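Local coordinates for DNA-binding protein HU (Anabaena sp., PDB 1P71), which binds and bends DNA as a histone-like homodimer, wrapping it to stabilise it against denaturation, and is essential for heterocyst differentiation, at the interface of chains A and B. Residues are numbered along the deposited sequence; one frame, centred on the assembly and turned at random. Chains: chain A/B, DNA-binding protein HU.

The interface of chains A and B. Residues chain A 44, 47, 84-85; chain B 29, 32-33, 50.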
ATOM      1  N   LEU A  44       7.960  -5.178  -2.581  1.00 32.28           N
ATOM      2  CA  LEU A  44       7.425  -5.807  -3.770  1.00 32.26           C
ATOM      3  C   LEU A  44       7.869  -5.002  -4.985  1.00 31.85           C
ATOM      4  O   LEU A  44       7.287  -3.975  -5.279  1.00 32.57           O
ATOM      5  CB  LEU A  44       5.893  -5.909  -3.672  1.00 32.34           C
ATOM      6  CG  LEU A  44       5.310  -6.498  -2.376  1.00 32.15           C
ATOM      7  CD1 LEU A  44       3.826  -6.216  -2.269  1.00 30.64           C
ATOM      8  CD2 LEU A  44       5.574  -8.017  -2.259  1.00 32.99           C
ATOM      9  N   PHE A  47       5.843  -2.449  -7.460  1.00 29.39           N
ATOM     10  CA  PHE A  47       4.585  -2.096  -6.819  1.00 28.92           C
ATOM     11  C   PHE A  47       4.810  -1.118  -5.678  1.00 29.17           C
ATOM     12  O   PHE A  47       4.268  -0.015  -5.678  1.00 28.92           O
ATOM     13  CB  PHE A  47       3.860  -3.343  -6.318  1.00 28.57           C
ATOM     14  CG  PHE A  47       2.559  -3.040  -5.631  1.00 29.29           C
ATOM     15  CD1 PHE A  47       1.399  -2.786  -6.376  1.00 28.54           C
ATOM     16  CD2 PHE A  47       2.498  -2.977  -4.239  1.00 28.54           C
ATOM     17  CE1 PHE A  47       0.198  -2.493  -5.740  1.00 28.19           C
ATOM     18  CE2 PHE A  47       1.314  -2.680  -3.588  1.00 28.89           C
ATOM     19  CZ  PHE A  47       0.161  -2.429  -4.333  1.00 30.32           C
ATOM     20  N   LEU A  84       7.082   1.620 -11.112  1.00 26.35           N
ATOM     21  CA  LEU A  84       6.066   1.196 -12.080  1.00 26.83           C
ATOM     22  C   LEU A  84       4.688   1.699 -11.679  1.00 26.24           C
ATOM     23  O   LEU A  84       3.935   2.184 -12.524  1.00 26.49           O
ATOM     24  CB  LEU A  84       6.050  -0.338 -12.290  1.00 27.11           C
ATOM     25  CG  LEU A  84       4.981  -0.861 -13.281  1.00 28.85           C
ATOM     26  CD1 LEU A  84       5.414  -0.813 -14.792  1.00 29.82           C
ATOM     27  CD2 LEU A  84       4.426  -2.252 -12.925  1.00 31.21           C
ATOM     28  N   PHE A  85       4.364   1.593 -10.396  1.00 25.32           N
ATOM     29  CA  PHE A  85       3.098   2.113  -9.881  1.00 24.95           C
ATOM     30  C   PHE A  85       2.996   3.642 -10.121  1.00 24.72           C
ATOM     31  O   PHE A  85       2.025   4.125 -10.696  1.00 24.21           O
ATOM     32  CB  PHE A  85       2.965   1.748  -8.403  1.00 24.57           C
ATOM     33  CG  PHE A  85       1.556   1.778  -7.876  1.00 26.06           C
ATOM     34  CD1 PHE A  85       0.509   2.370  -8.617  1.00 27.19           C
ATOM     35  CD2 PHE A  85       1.267   1.226  -6.642  1.00 27.04           C
ATOM     36  CE1 PHE A  85      -0.781   2.389  -8.116  1.00 27.48           C
ATOM     37  CE2 PHE A  85      -0.038   1.241  -6.136  1.00 28.30           C
ATOM     38  CZ  PHE A  85      -1.060   1.830  -6.874  1.00 25.96           C
TER
ATOM     39  N   LEU B  29      -1.570  -7.463  -7.837  1.00 29.61           N
ATOM     40  CA  LEU B  29      -0.781  -6.221  -7.815  1.00 29.49           C
ATOM     41  C   LEU B  29      -0.950  -5.446  -9.119  1.00 29.64           C
ATOM     42  O   LEU B  29      -1.133  -4.225  -9.097  1.00 29.29           O
ATOM     43  CB  LEU B  29       0.715  -6.470  -7.524  1.00 29.12           C
ATOM     44  CG  LEU B  29       1.138  -7.115  -6.177  1.00 30.00           C
ATOM     45  CD1 LEU B  29       2.669  -7.240  -6.026  1.00 28.72           C
ATOM     46  CD2 LEU B  29       0.534  -6.403  -4.983  1.00 27.92           C
ATOM     47  N   ILE B  32      -4.542  -3.952  -9.051  1.00 28.28           N
ATOM     48  CA  ILE B  32      -4.575  -2.760  -8.214  1.00 28.61           C
ATOM     49  C   ILE B  32      -3.953  -1.552  -8.941  1.00 28.47           C
ATOM     50  O   ILE B  32      -4.545  -0.476  -8.966  1.00 28.77           O
ATOM     51  CB  ILE B  32      -3.884  -2.991  -6.828  1.00 27.80           C
ATOM     52  CG1 ILE B  32      -4.762  -3.843  -5.907  1.00 27.69           C
ATOM     53  CG2 ILE B  32      -3.654  -1.680  -6.168  1.00 28.74           C
ATOM     54  CD1 ILE B  32      -3.973  -4.593  -4.758  1.00 28.95           C
ATOM     55  N   ILE B  33      -2.772  -1.732  -9.530  1.00 28.23           N
ATOM     56  CA  ILE B  33      -2.075  -0.646 -10.221  1.00 27.63           C
ATOM     57  C   ILE B  33      -2.922  -0.076 -11.357  1.00 28.10           C
ATOM     58  O   ILE B  33      -2.995   1.141 -11.547  1.00 27.32           O
ATOM     59  CB  ILE B  33      -0.717  -1.153 -10.756  1.00 28.13           C
ATOM     60  CG1 ILE B  33       0.297  -1.253  -9.607  1.00 28.22           C
ATOM     61  CG2 ILE B  33      -0.184  -0.254 -11.877  1.00 26.98           C
ATOM     62  CD1 ILE B  33       1.682  -1.777 -10.002  1.00 30.74           C
ATOM     63  N   PHE B  50      -6.255   1.814  -1.716  1.00 28.26           N
ATOM     64  CA  PHE B  50      -5.338   2.481  -2.651  1.00 28.18           C
ATOM     65  C   PHE B  50      -6.108   3.434  -3.573  1.00 28.40           C
ATOM     66  O   PHE B  50      -7.163   3.072  -4.130  1.00 28.14           O
ATOM     67  CB  PHE B  50      -4.581   1.478  -3.540  1.00 27.84           C
ATOM     68  CG  PHE B  50      -3.764   0.487  -2.784  1.00 28.94           C
ATOM     69  CD1 PHE B  50      -4.356  -0.650  -2.247  1.00 27.30           C
ATOM     70  CD2 PHE B  50      -2.392   0.691  -2.589  1.00 30.12           C
ATOM     71  CE1 PHE B  50      -3.602  -1.587  -1.518  1.00 29.64           C
ATOM     72  CE2 PHE B  50      -1.639  -0.235  -1.851  1.00 27.70           C
ATOM     73  CZ  PHE B  50      -2.242  -1.367  -1.323  1.00 30.33           C
TER
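At A:Phe47 a chi1 of 179° swings the benzyl group away from the backbone N, out of the turn between strands 42-44 and 48-55 and over helix 18-37 of chain B to meet B:Leu29 and B:Ile33. B:Leu29 carries its CG anti to the carbonyl carbon (chi1 -61°). Its CD2 sits over the centre of one face of the A:Phe47 ring, 3.8 Å from the centroid, a CH-pi contact, while CD1 lies against CB of A:Phe47 and CD1 of A:Leu44, 4.1 Å from each, the two leucines crossing at about a right angle. One helical turn on, B:Ile33 slides past A:Phe47 in the opposite direction and puts CG1 3.7 Å from the ring's CD1. The same CG1 lies over a face of the A:Phe85 ring, displaced toward its rim and 3.7 Å from CG, so the isoleucine fills the corner between the rim of A:Phe47 and that face. Its outer methyl, CD1, reaches CD2 of A:Leu84 at 4.0 Å; A:Leu84 and A:Phe85 both come from helix 83-89. At the far end of the A:Phe47 ring, CG2 of B:Ile32 lies in the ring plane at the edge, 4.0 Å from CE1. B:Phe50, on strand 48-55, approaches from the opposite direction and, steeply tilted, turns the rim of one face to the A:Phe47 edge, CE2 3.8 Å from CZ. Replacing A:Phe47 with an alanine is likely to open a gap between B:Leu29 and B:Ile33 and leave that face of B:Phe50 without the aromatic edge that meets it. Repeated by the two-fold with the chains exchanged, this apolar patch helps join the subunits of the HU homodimer into the body that carries the DNA-binding arms.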